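Long-range contacts in N-acetylglucosaminidase (Paenibacillus barengoltzii, PDB 6INX), which hydrolyses N-acetylglucosamine linkages as a family 18 glycoside hydrolase, probably cutting within the chitobiose core of N-linked glycans: residues 232-237 and 304-309; 195-200 and 297-302; 158-163 and 182-187. One frame throughout, in Å; residues are numbered along the deposited sequence.

Interaction 1: residues 232-237 and 304-309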
loop_
_atom_site.group_PDB
_atom_site.type_symbol
_atom_site.label_atom_id
_atom_site.label_comp_id
_atom_site.label_asym_id
_atom_site.label_seq_id
_atom_site.Cartn_x
_atom_site.Cartn_y
_atom_site.Cartn_z
ATOM N N ILE A 232 11.665 14.047 -10.506
ATOM C CA ILE A 232 10.318 13.549 -10.198
ATOM C C ILE A 232 9.488 13.396 -11.464
ATOM O O ILE A 232 9.908 13.814 -12.544
ATOM C CB ILE A 232 9.592 14.409 -9.146
ATOM C CG1 ILE A 232 9.346 15.824 -9.687
ATOM C CG2 ILE A 232 10.386 14.435 -7.851
ATOM C CD1 ILE A 232 8.332 16.640 -8.869
ATOM N N GLY A 233 8.314 12.789 -11.349
ATOM C CA GLY A 233 7.507 12.420 -12.504
ATOM C C GLY A 233 6.186 13.159 -12.597
ATOM O O GLY A 233 5.498 13.361 -11.585
ATOM N N ALA A 234 5.826 13.522 -13.830
ATOM C CA ALA A 234 4.530 14.072 -14.197
ATOM C C ALA A 234 3.907 13.188 -15.263
ATOM O O ALA A 234 4.603 12.618 -16.110
ATOM C CB ALA A 234 4.654 15.494 -14.768
ATOM N N ALA A 235 2.588 13.084 -15.227
ATOM C CA ALA A 235 1.858 12.197 -16.115
ATOM C C ALA A 235 0.984 13.029 -17.036
ATOM O O ALA A 235 0.205 13.863 -16.567
ATOM C CB ALA A 235 0.986 11.231 -15.314
ATOM N N PHE A 236 1.099 12.785 -18.339
ATOM C CA PHE A 236 0.233 13.413 -19.334
ATOM C C PHE A 236 -1.014 12.578 -19.631
ATOM O O PHE A 236 -1.580 12.669 -20.730
ATOM C CB PHE A 236 1.016 13.686 -20.626
ATOM C CG PHE A 236 2.055 14.781 -20.526
ATOM C CD1 PHE A 236 2.407 15.371 -19.323
ATOM C CD2 PHE A 236 2.707 15.203 -21.681
ATOM C CE1 PHE A 236 3.372 16.378 -19.276
ATOM C CE2 PHE A 236 3.666 16.206 -21.635
ATOM C CZ PHE A 236 4.003 16.782 -20.446
ATOM N N TYR A 237 -1.470 11.777 -18.667
ATOM C CA TYR A 237 -2.598 10.869 -18.865
ATOM C C TYR A 237 -3.197 10.584 -17.494
ATOM O O TYR A 237 -2.603 10.901 -16.457
ATOM C CB TYR A 237 -2.147 9.551 -19.525
ATOM C CG TYR A 237 -1.256 8.791 -18.579
ATOM C CD1 TYR A 237 0.089 9.100 -18.482
ATOM C CD2 TYR A 237 -1.777 7.826 -17.713
ATOM C CE1 TYR A 237 0.915 8.463 -17.572
ATOM C CE2 TYR A 237 -0.961 7.176 -16.809
ATOM C CZ TYR A 237 0.378 7.505 -16.743
ATOM O OH TYR A 237 1.184 6.882 -15.834
ATOM N N MET A 304 -1.917 23.185 -13.357
ATOM C CA MET A 304 -1.910 23.621 -11.961
ATOM C C MET A 304 -1.051 22.695 -11.096
ATOM O O MET A 304 -0.181 23.152 -10.345
ATOM C CB MET A 304 -3.355 23.674 -11.455
ATOM C CG MET A 304 -3.604 24.397 -10.143
ATOM S SD MET A 304 -5.385 24.533 -9.807
ATOM C CE MET A 304 -5.877 25.776 -11.001
ATOM N N SER A 305 -1.267 21.386 -11.200
ATOM C CA SER A 305 -0.451 20.463 -10.416
ATOM C C SER A 305 1.002 20.463 -10.886
ATOM O O SER A 305 1.921 20.351 -10.071
ATOM C CB SER A 305 -1.053 19.056 -10.455
ATOM O OG SER A 305 -1.151 18.552 -11.779
ATOM N N ILE A 306 1.227 20.623 -12.193
ATOM C CA ILE A 306 2.592 20.709 -12.697
ATOM C C ILE A 306 3.314 21.930 -12.122
ATOM O O ILE A 306 4.476 21.835 -11.709
ATOM C CB ILE A 306 2.605 20.662 -14.235
ATOM C CG1 ILE A 306 2.304 19.239 -14.718
ATOM C CG2 ILE A 306 3.939 21.153 -14.789
ATOM C CD1 ILE A 306 2.095 19.151 -16.232
ATOM N N ARG A 307 2.641 23.095 -12.051
ATOM C CA ARG A 307 3.309 24.251 -11.437
ATOM C C ARG A 307 3.688 23.953 -9.998
ATOM O O ARG A 307 4.787 24.299 -9.555
ATOM C CB ARG A 307 2.466 25.539 -11.514
ATOM C CG ARG A 307 2.959 26.769 -10.673
ATOM C CD ARG A 307 4.274 27.219 -11.270
ATOM N NE ARG A 307 4.889 28.379 -10.660
ATOM C CZ ARG A 307 4.963 29.590 -11.223
ATOM N NH1 ARG A 307 4.451 29.828 -12.440
ATOM N NH2 ARG A 307 5.598 30.579 -10.565
ATOM N N TYR A 308 2.790 23.310 -9.246
ATOM C CA TYR A 308 3.129 22.959 -7.872
ATOM C C TYR A 308 4.311 21.997 -7.819
ATOM O O TYR A 308 5.183 22.126 -6.953
ATOM C CB TYR A 308 1.917 22.365 -7.149
ATOM C CG TYR A 308 0.975 23.399 -6.563
ATOM C CD1 TYR A 308 1.319 24.106 -5.416
ATOM C CD2 TYR A 308 -0.261 23.648 -7.147
ATOM C CE1 TYR A 308 0.457 25.051 -4.873
ATOM C CE2 TYR A 308 -1.134 24.594 -6.608
ATOM C CZ TYR A 308 -0.761 25.289 -5.476
ATOM O OH TYR A 308 -1.618 26.230 -4.931
ATOM N N LYS A 309 4.370 21.040 -8.747
ATOM C CA LYS A 309 5.500 20.115 -8.782
ATOM C C LYS A 309 6.806 20.844 -9.078
ATOM O O LYS A 309 7.843 20.541 -8.478
ATOM C CB LYS A 309 5.246 19.016 -9.815
ATOM C CG LYS A 309 4.144 18.025 -9.415
ATOM C CD LYS A 309 4.027 16.875 -10.412
ATOM C CE LYS A 309 2.942 15.889 -9.973
ATOM N NZ LYS A 309 2.824 14.691 -10.869
#

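Interaction 2: residues 195-200 and 297-302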
loop_
_atom_site.group_PDB
_atom_site.type_symbol
_atom_site.label_atom_id
_atom_site.label_comp_id
_atom_site.label_asym_id
_atom_site.label_seq_id
_atom_site.Cartn_x
_atom_site.Cartn_y
_atom_site.Cartn_z
ATOM N N THR A 195 -10.187 4.408 -5.022
ATOM C CA THR A 195 -9.808 5.548 -5.835
ATOM C C THR A 195 -8.823 6.441 -5.088
ATOM O O THR A 195 -8.743 6.453 -3.850
ATOM C CB THR A 195 -11.026 6.384 -6.237
ATOM O OG1 THR A 195 -11.612 6.993 -5.075
ATOM C CG2 THR A 195 -12.078 5.532 -6.929
ATOM N N GLY A 196 -8.053 7.188 -5.866
ATOM C CA GLY A 196 -7.144 8.166 -5.307
ATOM C C GLY A 196 -6.333 8.792 -6.423
ATOM O O GLY A 196 -6.558 8.521 -7.599
ATOM N N HIS A 197 -5.382 9.624 -6.025
ATOM C CA HIS A 197 -4.586 10.364 -6.994
ATOM C C HIS A 197 -3.418 9.510 -7.464
ATOM O O HIS A 197 -2.659 8.992 -6.643
ATOM C CB HIS A 197 -4.034 11.610 -6.312
ATOM C CG HIS A 197 -5.091 12.512 -5.757
ATOM N ND1 HIS A 197 -6.089 13.051 -6.539
ATOM C CD2 HIS A 197 -5.312 12.960 -4.499
ATOM C CE1 HIS A 197 -6.878 13.800 -5.787
ATOM N NE2 HIS A 197 -6.426 13.763 -4.544
ATOM N N HIS A 198 -3.226 9.414 -8.781
ATOM C CA HIS A 198 -2.158 8.555 -9.285
ATOM C C HIS A 198 -0.812 9.254 -9.372
ATOM O O HIS A 198 0.220 8.578 -9.452
ATOM C CB HIS A 198 -2.584 7.847 -10.590
ATOM C CG HIS A 198 -2.223 8.569 -11.856
ATOM N ND1 HIS A 198 -1.092 8.273 -12.583
ATOM C CD2 HIS A 198 -2.907 9.485 -12.585
ATOM C CE1 HIS A 198 -1.062 9.013 -13.676
ATOM N NE2 HIS A 198 -2.151 9.760 -13.700
ATOM N N THR A 199 -0.799 10.583 -9.334
ATOM C CA THR A 199 0.424 11.338 -9.555
ATOM C C THR A 199 0.461 12.564 -8.638
ATOM O O THR A 199 0.893 13.653 -9.024
ATOM C CB THR A 199 0.616 11.606 -11.053
ATOM O OG1 THR A 199 1.917 12.148 -11.308
ATOM C CG2 THR A 199 -0.482 12.508 -11.632
ATOM N N ASN A 200 0.052 12.365 -7.385
ATOM C CA ASN A 200 -0.140 13.465 -6.445
ATOM C C ASN A 200 1.165 13.958 -5.828
ATOM O O ASN A 200 1.996 13.173 -5.367
ATOM C CB ASN A 200 -1.081 13.043 -5.309
ATOM C CG ASN A 200 -0.649 11.743 -4.609
ATOM O OD1 ASN A 200 -0.301 10.740 -5.260
ATOM N ND2 ASN A 200 -0.701 11.747 -3.269
ATOM N N PHE A 297 -14.493 8.034 -11.681
ATOM C CA PHE A 297 -13.495 8.887 -11.048
ATOM C C PHE A 297 -12.220 8.868 -11.880
ATOM O O PHE A 297 -11.723 7.788 -12.223
ATOM C CB PHE A 297 -13.193 8.357 -9.639
ATOM C CG PHE A 297 -12.115 9.111 -8.925
ATOM C CD1 PHE A 297 -10.772 8.779 -9.092
ATOM C CD2 PHE A 297 -12.437 10.144 -8.071
ATOM C CE1 PHE A 297 -9.782 9.484 -8.428
ATOM C CE2 PHE A 297 -11.455 10.842 -7.418
ATOM C CZ PHE A 297 -10.132 10.518 -7.592
ATOM N N ILE A 298 -11.663 10.053 -12.148
ATOM C CA ILE A 298 -10.496 10.213 -13.015
ATOM C C ILE A 298 -9.452 11.065 -12.305
ATOM O O ILE A 298 -9.748 12.184 -11.882
ATOM C CB ILE A 298 -10.886 10.865 -14.356
ATOM C CG1 ILE A 298 -11.825 9.934 -15.130
ATOM C CG2 ILE A 298 -9.643 11.207 -15.170
ATOM C CD1 ILE A 298 -12.455 10.542 -16.396
ATOM N N SER A 299 -8.230 10.540 -12.192
ATOM C CA SER A 299 -7.108 11.248 -11.589
ATOM C C SER A 299 -6.119 11.632 -12.684
ATOM O O SER A 299 -5.807 10.813 -13.547
ATOM C CB SER A 299 -6.385 10.313 -10.612
ATOM O OG SER A 299 -5.129 10.843 -10.266
ATOM N N TYR A 300 -5.581 12.853 -12.629
ATOM C CA TYR A 300 -4.690 13.304 -13.698
ATOM C C TYR A 300 -3.795 14.427 -13.186
ATOM O O TYR A 300 -3.932 14.875 -12.053
ATOM C CB TYR A 300 -5.501 13.712 -14.944
ATOM C CG TYR A 300 -6.331 14.971 -14.805
ATOM C CD1 TYR A 300 -7.410 15.025 -13.935
ATOM C CD2 TYR A 300 -6.050 16.100 -15.568
ATOM C CE1 TYR A 300 -8.183 16.171 -13.813
ATOM C CE2 TYR A 300 -6.826 17.259 -15.456
ATOM C CZ TYR A 300 -7.889 17.281 -14.580
ATOM O OH TYR A 300 -8.664 18.424 -14.460
ATOM N N ASP A 301 -2.861 14.856 -14.048
ATOM C CA ASP A 301 -2.019 16.035 -13.851
ATOM C C ASP A 301 -2.494 17.128 -14.804
ATOM O O ASP A 301 -2.903 16.845 -15.940
ATOM C CB ASP A 301 -0.559 15.717 -14.247
ATOM C CG ASP A 301 0.412 15.675 -13.058
ATOM O OD1 ASP A 301 0.096 16.175 -11.957
ATOM O OD2 ASP A 301 1.529 15.126 -13.242
ATOM N N ASP A 302 -2.451 18.378 -14.345
ATOM C CA ASP A 302 -2.737 19.482 -15.260
ATOM C C ASP A 302 -1.703 20.589 -15.104
ATOM O O ASP A 302 -0.695 20.398 -14.421
ATOM C CB ASP A 302 -4.186 19.983 -15.107
ATOM C CG ASP A 302 -4.465 20.645 -13.762
ATOM O OD1 ASP A 302 -3.550 20.796 -12.934
ATOM O OD2 ASP A 302 -5.627 21.034 -13.533
HETATM O O HOH W 1 -5.430 13.268 -9.228
#

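Interaction 3: residues 158-163 and 182-187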
loop_
_atom_site.group_PDB
_atom_site.type_symbol
_atom_site.label_atom_id
_atom_site.label_comp_id
_atom_site.label_asym_id
_atom_site.label_seq_id
_atom_site.Cartn_x
_atom_site.Cartn_y
_atom_site.Cartn_z
ATOM N N ALA A 158 12.691 4.545 -11.640
ATOM C CA ALA A 158 12.482 3.777 -10.425
ATOM C C ALA A 158 11.029 3.842 -9.984
ATOM O O ALA A 158 10.367 4.871 -10.145
ATOM C CB ALA A 158 13.368 4.322 -9.302
ATOM N N GLY A 159 10.546 2.738 -9.419
ATOM C CA GLY A 159 9.251 2.748 -8.768
ATOM C C GLY A 159 9.238 3.659 -7.557
ATOM O O GLY A 159 10.254 3.863 -6.896
ATOM N N ALA A 160 8.058 4.184 -7.234
ATOM C CA ALA A 160 8.000 5.303 -6.304
ATOM C C ALA A 160 7.869 4.903 -4.838
ATOM O O ALA A 160 8.228 5.696 -3.964
ATOM C CB ALA A 160 6.817 6.210 -6.649
ATOM N N ASP A 161 7.388 3.711 -4.539
ATOM C CA ASP A 161 6.942 3.375 -3.195
ATOM C C ASP A 161 7.963 2.477 -2.495
ATOM O O ASP A 161 9.011 2.111 -3.050
ATOM C CB ASP A 161 5.554 2.727 -3.259
ATOM C CG ASP A 161 4.687 3.031 -2.037
ATOM O OD1 ASP A 161 5.224 3.399 -0.974
ATOM O OD2 ASP A 161 3.453 2.870 -2.156
ATOM N N GLN A 162 7.608 2.094 -1.266
ATOM C CA GLN A 162 8.506 1.345 -0.392
ATOM C C GLN A 162 9.015 0.066 -1.047
ATOM O O GLN A 162 10.167 -0.322 -0.839
ATOM C CB GLN A 162 7.787 1.011 0.918
ATOM C CG GLN A 162 8.673 0.337 1.960
ATOM C CD GLN A 162 9.717 1.265 2.548
ATOM O OE1 GLN A 162 9.396 2.359 3.017
ATOM N NE2 GLN A 162 10.967 0.833 2.534
ATOM N N TYR A 163 8.161 -0.625 -1.807
ATOM C CA TYR A 163 8.599 -1.871 -2.431
ATOM C C TYR A 163 9.897 -1.681 -3.201
ATOM O O TYR A 163 10.751 -2.578 -3.226
ATOM C CB TYR A 163 7.506 -2.437 -3.354
ATOM C CG TYR A 163 7.209 -1.574 -4.567
ATOM C CD1 TYR A 163 6.195 -0.625 -4.541
ATOM C CD2 TYR A 163 7.954 -1.694 -5.739
ATOM C CE1 TYR A 163 5.932 0.174 -5.647
ATOM C CE2 TYR A 163 7.697 -0.884 -6.847
ATOM C CZ TYR A 163 6.684 0.044 -6.783
ATOM O OH TYR A 163 6.419 0.848 -7.867
ATOM N N LEU A 182 12.210 9.211 -10.587
ATOM C CA LEU A 182 11.179 8.573 -9.784
ATOM C C LEU A 182 9.874 8.600 -10.562
ATOM O O LEU A 182 9.360 9.672 -10.907
ATOM C CB LEU A 182 11.009 9.269 -8.433
ATOM C CG LEU A 182 12.253 9.426 -7.572
ATOM C CD1 LEU A 182 11.862 10.069 -6.243
ATOM C CD2 LEU A 182 12.912 8.073 -7.384
ATOM N N MET A 183 9.331 7.419 -10.830
ATOM C CA MET A 183 8.078 7.321 -11.575
ATOM C C MET A 183 6.928 7.613 -10.611
ATOM O O MET A 183 6.200 6.721 -10.163
ATOM C CB MET A 183 7.953 5.949 -12.222
ATOM C CG MET A 183 8.865 5.795 -13.448
ATOM S SD MET A 183 8.663 4.215 -14.288
ATOM C CE MET A 183 9.341 3.158 -13.023
ATOM N N THR A 184 6.787 8.903 -10.282
ATOM C CA THR A 184 5.724 9.364 -9.381
ATOM C C THR A 184 4.408 9.543 -10.150
ATOM O O THR A 184 3.782 10.607 -10.177
ATOM C CB THR A 184 6.144 10.607 -8.599
ATOM O OG1 THR A 184 6.533 11.654 -9.500
ATOM C CG2 THR A 184 7.301 10.292 -7.659
ATOM N N TYR A 185 4.004 8.447 -10.786
ATOM C CA TYR A 185 2.742 8.314 -11.493
ATOM C C TYR A 185 2.384 6.836 -11.462
ATOM O O TYR A 185 3.216 5.988 -11.122
ATOM C CB TYR A 185 2.779 8.903 -12.918
ATOM C CG TYR A 185 3.989 8.587 -13.770
ATOM C CD1 TYR A 185 4.193 7.319 -14.284
ATOM C CD2 TYR A 185 4.921 9.574 -14.078
ATOM C CE1 TYR A 185 5.293 7.036 -15.083
ATOM C CE2 TYR A 185 6.022 9.301 -14.891
ATOM C CZ TYR A 185 6.201 8.029 -15.374
ATOM O OH TYR A 185 7.284 7.730 -16.176
ATOM N N ASP A 186 1.135 6.524 -11.812
ATOM C CA ASP A 186 0.575 5.182 -11.569
ATOM C C ASP A 186 0.760 4.761 -10.111
ATOM O O ASP A 186 0.844 3.568 -9.808
ATOM C CB ASP A 186 1.168 4.095 -12.481
ATOM C CG ASP A 186 1.030 4.404 -13.944
ATOM O OD1 ASP A 186 0.056 5.073 -14.334
ATOM O OD2 ASP A 186 1.916 3.953 -14.712
ATOM N N MET A 187 0.848 5.735 -9.196
ATOM C CA MET A 187 1.111 5.392 -7.799
ATOM C C MET A 187 -0.085 4.719 -7.157
ATOM O O MET A 187 0.076 3.984 -6.170
ATOM C CB MET A 187 1.522 6.627 -6.996
ATOM C CG MET A 187 2.932 7.120 -7.363
ATOM S SD MET A 187 3.569 8.463 -6.347
ATOM C CE MET A 187 2.528 9.816 -6.918
HETATM O O HOH W 2 6.247 4.079 -9.580
#

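Interaction 1: residues 232-237 and 304-309
K309 reaches from its helix toward the strand with its chain extended beyond CG, so that NZ meets the carbonyl oxygen of G233. This hydrogen bond is 3.1 Å from NZ to O, in the plane of the carbonyl and on a lone pair, with a C=O...N angle of 138°. At the root of the lysine the side chain of I232 passes obliquely, its CD1 4.0 Å from K309 CB; apolar carbon suits both sides here. I306 meets two partners with neighbouring atoms: CG1 lies 4.4 Å from CB of A234, whose small methyl lets the helix draw near, and the terminal CD1 lies 4.3 Å from CE1 of F236, approaching that ring obliquely. Strand 232-235 and helix 304-309 run antiparallel at 173°, their axes 9.8 Å apart, as expected where an outer helix packs on a strand of a TIM barrel. NZ also forms a salt bridge with D301 and a hydrogen bond with T199. An alanine in place of K309 would probably leave the carboxylate of D301 without its countercharge and G233 O without this donor. The chemistry is that of a single ammonium group buried among oxygens, its charge probably balanced by the carboxylate of D301, with the root of its chain against I232.

Interaction 2: residues 195-200 and 297-302
S299 and H198 make the direct polar link: the backbone N of H198 donates to S299 OG over 2.8 Å, nearly straight at 167°. OG stands anti to its own backbone N (chi1 166°), within reach of that N-H, and serine's one-carbon arm suits the 5.3 Å between the S299 and H197 CA atoms. A water adds a second bridge, 2.7 Å from S299 OG and 2.8 Å from H197 ND1, while H197 NE2 is hydrogen-bonded to D283. The H198 imidazole edge meets the serine backbone, CD2 lying 3.3 Å from S299 O, its ND1 and NE2 hydrogen-bonded to D186 N and Y237 O. Strand 297-299 is the middle of five in the antiparallel sheet inserted after the seventh barrel strand; residues 195-199, following the sixth, run nearly parallel to 297-301, 6° apart. One contact is CH-pi: T195 sits over one face of the F297 ring, its CB 4.0 Å from the centroid. Two pair polar with apolar groups: buried G196 O, with no polar partner, lies 3.5 Å from F297 CE1 at the ring edge, and T199 CG2 rests 3.6 Å from D301 CG, the side chains crossing at about a right angle; D301 OD1 and OD2 turn to S305 and K309.

Interaction 3: residues 158-163 and 182-187
A158 and L182 pair in parallel register, their CA atoms 5.0 Å apart, and M183 N donates to A158 O over 2.8 Å in a bond that is straight at hydrogen and oxygen alike (168° at each). Strands 153-159 and 179-183 are the fifth and sixth of the TIM barrel, joined by a beta-alpha-beta crossover, and the contact lies where both chains leave the sheet. The second does so through two successive inverse gamma turns, centred on M183 and T184. A158 and L182 place their side chains on the same face, CB meeting CD2 at 4.2 Å, and L182 there also touches helix 213-222; small and branched apolar groups fit this layer between sheet and helix. M183 bends at chi3 (-68°), which curls its terminal methyl back over the peptide that follows A158, CE lying 3.5 Å from A158 O. A flexible, unbranched thioether can fold in this way. M183 also touches E111, the last residue of the DxxDxDxE signature of family 18. At G159 any CB would run into the hydroxyl of Y163, so the lack of a side chain makes room for that phenol. Next along, a water links the two chains, accepting from A160 N at 3.0 Å and donating to M183 O at 2.7 Å. D161 OD1 accepts from the adjacent Q162 N, just ahead of helix 162-166; Q162 and Y163 pack against R210 and L208 of the second subunit. T184 has its hydroxyl bonded to G233 N, while its methyl faces A160. The methyl of A160 is small enough to nestle among the second chain's atoms, its CB 3.6 Å from M183 O and 4.0 Å from the sulphur SD of M187.

Interaction 3 joins barrel strands five and six, interaction 1 strand seven to helix 303-316, and interaction 2 the loop after strand six to the inserted domain; interactions 1 and 2 are centred about 10 Å apart and interaction 3 about 14 Å from each. The salt bridge of K309 NZ with D301 OD2, 2.7 Å long, joins interactions 1 and 2. T199 OG1 of interaction 2 lies 2.7 Å from T184 O of interaction 3, probably a hydrogen bond, and Y237 OH of interaction 1 lies 2.6 Å from D186 OD1, probably another. Interaction 3, whose M183 touches E111 of the family signature, probably borders the substrate site; interactions 1 and 2 connect to it through T199, T184, Y237 and D186.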